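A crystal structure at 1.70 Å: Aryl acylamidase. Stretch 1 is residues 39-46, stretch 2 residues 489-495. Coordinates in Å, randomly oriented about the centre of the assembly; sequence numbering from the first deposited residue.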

ATOM      1  N   GLU A  39     -22.421  -1.422  -0.415  1.00 16.00           N
ATOM      2  CA  GLU A  39     -23.430  -2.157   0.330  1.00 19.05           C
ATOM      3  C   GLU A  39     -23.683  -3.549  -0.248  1.00 18.14           C
ATOM      4  O   GLU A  39     -23.981  -4.487   0.489  1.00 21.70           O
ATOM      5  CB  GLU A  39     -24.733  -1.331   0.404  1.00 19.47           C
ATOM      6  CG  GLU A  39     -24.550  -0.059   1.204  1.00 21.76           C
ATOM      7  CD  GLU A  39     -24.156  -0.330   2.652  1.00 23.89           C
ATOM      8  OE1 GLU A  39     -24.797  -1.185   3.314  1.00 23.87           O
ATOM      9  OE2 GLU A  39     -23.190   0.299   3.128  1.00 24.38           O
ATOM     10  N   GLN A  40     -23.549  -3.679  -1.562  1.00 17.87           N
ATOM     11  CA  GLN A  40     -23.845  -4.915  -2.263  1.00 20.60           C
ATOM     12  C   GLN A  40     -22.663  -5.896  -2.198  1.00 21.16           C
ATOM     13  O   GLN A  40     -22.856  -7.100  -2.030  1.00 22.33           O
ATOM     14  CB  GLN A  40     -24.130  -4.605  -3.727  1.00 21.44           C
ATOM     15  CG  GLN A  40     -24.424  -5.853  -4.550  1.00 29.52           C
ATOM     16  CD  GLN A  40     -24.418  -5.602  -6.049  1.00 33.04           C
ATOM     17  OE1 GLN A  40     -23.705  -4.731  -6.539  1.00 34.12           O
ATOM     18  NE2 GLN A  40     -25.206  -6.387  -6.786  1.00 36.54           N
ATOM     19  N   ARG A  41     -21.447  -5.361  -2.312  1.00 17.57           N
ATOM     20  CA  ARG A  41     -20.265  -6.193  -2.608  1.00 17.56           C
ATOM     21  C   ARG A  41     -19.314  -6.339  -1.417  1.00 20.18           C
ATOM     22  O   ARG A  41     -18.622  -7.351  -1.286  1.00 17.26           O
ATOM     23  CB  ARG A  41     -19.508  -5.605  -3.809  1.00 18.28           C
ATOM     24  CG  ARG A  41     -20.279  -5.681  -5.126  1.00 18.94           C
ATOM     25  CD  ARG A  41     -19.448  -5.221  -6.295  1.00 17.82           C
ATOM     26  NE  ARG A  41     -18.435  -6.225  -6.652  1.00 18.25           N
ATOM     27  CZ  ARG A  41     -18.655  -7.248  -7.468  1.00 20.54           C
ATOM     28  NH1 ARG A  41     -19.851  -7.397  -8.063  1.00 20.48           N
ATOM     29  NH2 ARG A  41     -17.680  -8.101  -7.729  1.00 18.12           N
ATOM     30  N   ASP A  42     -19.318  -5.367  -0.510  1.00 17.17           N
ATOM     31  CA  ASP A  42     -18.378  -5.404   0.604  1.00 20.10           C
ATOM     32  C   ASP A  42     -18.742  -6.394   1.699  1.00 20.36           C
ATOM     33  O   ASP A  42     -17.881  -6.799   2.431  1.00 22.05           O
ATOM     34  CB  ASP A  42     -18.151  -4.003   1.210  1.00 20.08           C
ATOM     35  CG  ASP A  42     -16.990  -3.985   2.215  1.00 18.95           C
ATOM     36  OD1 ASP A  42     -15.882  -4.354   1.814  1.00 24.05           O
ATOM     37  OD2 ASP A  42     -17.203  -3.668   3.390  1.00 24.21           O
ATOM     38  N   PRO A  43     -20.022  -6.795   1.826  1.00 22.88           N
ATOM     39  CA  PRO A  43     -20.286  -7.792   2.876  1.00 22.17           C
ATOM     40  C   PRO A  43     -19.367  -9.007   2.827  1.00 21.17           C
ATOM     41  O   PRO A  43     -18.922  -9.433   3.887  1.00 26.57           O
ATOM     42  CB  PRO A  43     -21.746  -8.204   2.616  1.00 25.79           C
ATOM     43  CG  PRO A  43     -22.370  -6.913   2.134  1.00 25.43           C
ATOM     44  CD  PRO A  43     -21.279  -6.281   1.235  1.00 21.24           C
ATOM     45  N   GLY A  44     -19.067  -9.543   1.648  1.00 22.30           N
ATOM     46  CA  GLY A  44     -18.156 -10.672   1.564  1.00 24.05           C
ATOM     47  C   GLY A  44     -16.694 -10.284   1.775  1.00 23.85           C
ATOM     48  O   GLY A  44     -15.934 -11.009   2.429  1.00 25.02           O
ATOM     49  N   LEU A  45     -16.303  -9.147   1.219  1.00 20.39           N
ATOM     50  CA  LEU A  45     -14.913  -8.698   1.303  1.00 17.31           C
ATOM     51  C   LEU A  45     -14.504  -8.202   2.684  1.00 18.06           C
ATOM     52  O   LEU A  45     -13.368  -8.394   3.071  1.00 18.62           O
ATOM     53  CB  LEU A  45     -14.649  -7.557   0.313  1.00 18.79           C
ATOM     54  CG  LEU A  45     -14.949  -7.804  -1.152  1.00 20.84           C
ATOM     55  CD1 LEU A  45     -14.659  -6.479  -1.854  1.00 19.53           C
ATOM     56  CD2 LEU A  45     -14.152  -9.009  -1.733  1.00 18.44           C
ATOM     57  N   ASN A  46     -15.394  -7.513   3.399  1.00 15.90           N
ATOM     58  CA  ASN A  46     -15.104  -6.971   4.720  1.00 17.33           C
ATOM     59  C   ASN A  46     -13.909  -6.027   4.640  1.00 16.47           C
ATOM     60  O   ASN A  46     -12.995  -6.096   5.462  1.00 14.84           O
ATOM     61  CB  ASN A  46     -14.866  -8.097   5.746  1.00 18.96           C
ATOM     62  CG  ASN A  46     -14.829  -7.616   7.194  1.00 21.23           C
ATOM     63  OD1 ASN A  46     -15.625  -6.763   7.628  1.00 21.80           O
ATOM     64  ND2 ASN A  46     -13.909  -8.190   7.978  1.00 17.91           N
ATOM     65  N   ILE A 489     -12.465 -12.387 -12.965  1.00 17.36           N
ATOM     66  CA  ILE A 489     -12.726 -13.309 -11.874  1.00 19.81           C
ATOM     67  C   ILE A 489     -13.543 -12.629 -10.773  1.00 23.02           C
ATOM     68  O   ILE A 489     -14.661 -13.061 -10.473  1.00 19.95           O
ATOM     69  CB  ILE A 489     -11.408 -13.947 -11.353  1.00 19.23           C
ATOM     70  CG1 ILE A 489     -10.794 -14.868 -12.434  1.00 19.29           C
ATOM     71  CG2 ILE A 489     -11.655 -14.701 -10.058  1.00 20.97           C
ATOM     72  CD1 ILE A 489      -9.340 -15.300 -12.141  1.00 20.58           C
ATOM     73  N   PRO A 490     -13.010 -11.556 -10.156  1.00 19.53           N
ATOM     74  CA  PRO A 490     -13.886 -10.868  -9.188  1.00 19.70           C
ATOM     75  C   PRO A 490     -15.199 -10.324  -9.800  1.00 19.90           C
ATOM     76  O   PRO A 490     -16.209 -10.325  -9.113  1.00 20.18           O
ATOM     77  CB  PRO A 490     -12.996  -9.726  -8.635  1.00 17.42           C
ATOM     78  CG  PRO A 490     -11.902  -9.524  -9.673  1.00 18.12           C
ATOM     79  CD  PRO A 490     -11.680 -10.921 -10.297  1.00 19.84           C
ATOM     80  N   ALA A 491     -15.172  -9.869 -11.047  1.00 17.90           N
ATOM     81  CA  ALA A 491     -16.349  -9.269 -11.685  1.00 19.64           C
ATOM     82  C   ALA A 491     -17.485 -10.289 -11.784  1.00 23.07           C
ATOM     83  O   ALA A 491     -18.661  -9.919 -11.784  1.00 23.16           O
ATOM     84  CB  ALA A 491     -16.003  -8.734 -13.064  1.00 19.34           C
ATOM     85  N   GLY A 492     -17.125 -11.564 -11.815  1.00 22.56           N
ATOM     86  CA  GLY A 492     -18.123 -12.624 -11.916  1.00 26.65           C
ATOM     87  C   GLY A 492     -18.378 -13.401 -10.641  1.00 26.62           C
ATOM     88  O   GLY A 492     -19.073 -14.409 -10.662  1.00 26.03           O
ATOM     89  N   ARG A 493     -17.832 -12.967  -9.518  1.00 21.82           N
ATOM     90  CA  ARG A 493     -17.978 -13.748  -8.302  1.00 23.06           C
ATOM     91  C   ARG A 493     -19.410 -13.639  -7.772  1.00 24.11           C
ATOM     92  O   ARG A 493     -20.067 -12.624  -7.947  1.00 22.61           O
ATOM     93  CB  ARG A 493     -16.965 -13.312  -7.234  1.00 22.49           C
ATOM     94  CG  ARG A 493     -17.263 -11.974  -6.563  1.00 22.42           C
ATOM     95  CD  ARG A 493     -16.141 -11.585  -5.562  1.00 20.41           C
ATOM     96  NE  ARG A 493     -16.411 -10.270  -4.967  1.00 19.63           N
ATOM     97  CZ  ARG A 493     -17.178 -10.075  -3.909  1.00 23.03           C
ATOM     98  NH1 ARG A 493     -17.737 -11.122  -3.283  1.00 21.12           N
ATOM     99  NH2 ARG A 493     -17.386  -8.829  -3.465  1.00 19.54           N
ATOM    100  N   PRO A 494     -19.902 -14.702  -7.121  1.00 27.01           N
ATOM    101  CA  PRO A 494     -21.250 -14.671  -6.532  1.00 30.18           C
ATOM    102  C   PRO A 494     -21.343 -13.712  -5.343  1.00 29.62           C
ATOM    103  O   PRO A 494     -20.401 -13.625  -4.557  1.00 31.46           O
ATOM    104  CB  PRO A 494     -21.452 -16.125  -6.066  1.00 32.85           C
ATOM    105  CG  PRO A 494     -20.079 -16.652  -5.874  1.00 32.36           C
ATOM    106  CD  PRO A 494     -19.246 -16.004  -6.936  1.00 29.95           C
ATOM    107  N   LEU A 495     -22.471 -13.019  -5.208  1.00 28.79           N
ATOM    108  CA  LEU A 495     -22.649 -12.010  -4.167  1.00 30.90           C
ATOM    109  C   LEU A 495     -23.548 -12.481  -3.024  1.00 35.70           C
ATOM    110  O   LEU A 495     -24.138 -13.556  -3.100  1.00 39.92           O
ATOM    111  CB  LEU A 495     -23.251 -10.761  -4.791  1.00 29.38           C
ATOM    112  CG  LEU A 495     -22.337  -9.593  -5.169  1.00 31.86           C
ATOM    113  CD1 LEU A 495     -20.865  -9.961  -5.349  1.00 24.86           C
ATOM    114  CD2 LEU A 495     -22.878  -8.902  -6.403  1.00 28.83           C
TER
HETATM  115  O   HOH W   1     -19.800 -10.148  -9.102  1.00 19.57           O
HETATM  116  O   HOH W   2     -19.644 -10.665  -1.232  1.00 25.60           O

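How does the helical end of stretch 2 engage the helix of stretch 1? Through a carbonyl: Arg41 NH2 donates a weak hydrogen bond to Pro490 O, at 3.0 Å but with an N-H...O angle of 125°. Pro490 O also accepts from Arg493 N at 3.1 Å, so it serves the turn of its own chain as well as the visiting guanidinium, which it meets at the edge. Ile489 lies out of reach.

What do Ala491 and Gly492 contribute? Ala491 turns its CB away and works mainly through its backbone. Water 1 accepts from Arg41 NH1 at 2.9 Å and donates to Ala491 O at 2.9 Å and to Arg493 O at 2.7 Å, tying one arginine to two carbonyls. Gly492, where the chain leaves helical geometry, makes no contact.

How are the two arginines arranged? Arg41 NH2 and Arg493 NE are 3.7 Å apart, a close approach of like charges; each guanidinium has a backbone oxygen at its edge. Arg493 points toward stretch 1, its chain extended through chi2 and chi3, and its NH2 donates to Arg41 O at 2.9 Å with an angle of 147°, the better of the two direct hydrogen bonds. Water 2 accepts from Arg493 NH1 at 2.8 Å and donates weakly to Arg41 O at 3.5 Å. Leu45 CD2 covers one face of the Arg493 guanidinium.

How does the stretch close after Pro494, which stays out of reach? Leu495 points toward the helix and supplies a nonpolar patch. Leu495 CD1 lies over one face of the Arg41 guanidinium; Leu495 CD2 is 3.8 Å from Arg41 NH1 and also approaches Gln40 NE2 to 3.4 Å. Gln40 starts out sideways, but its extended side chain, t at chi1 and chi2, brings its end nearer.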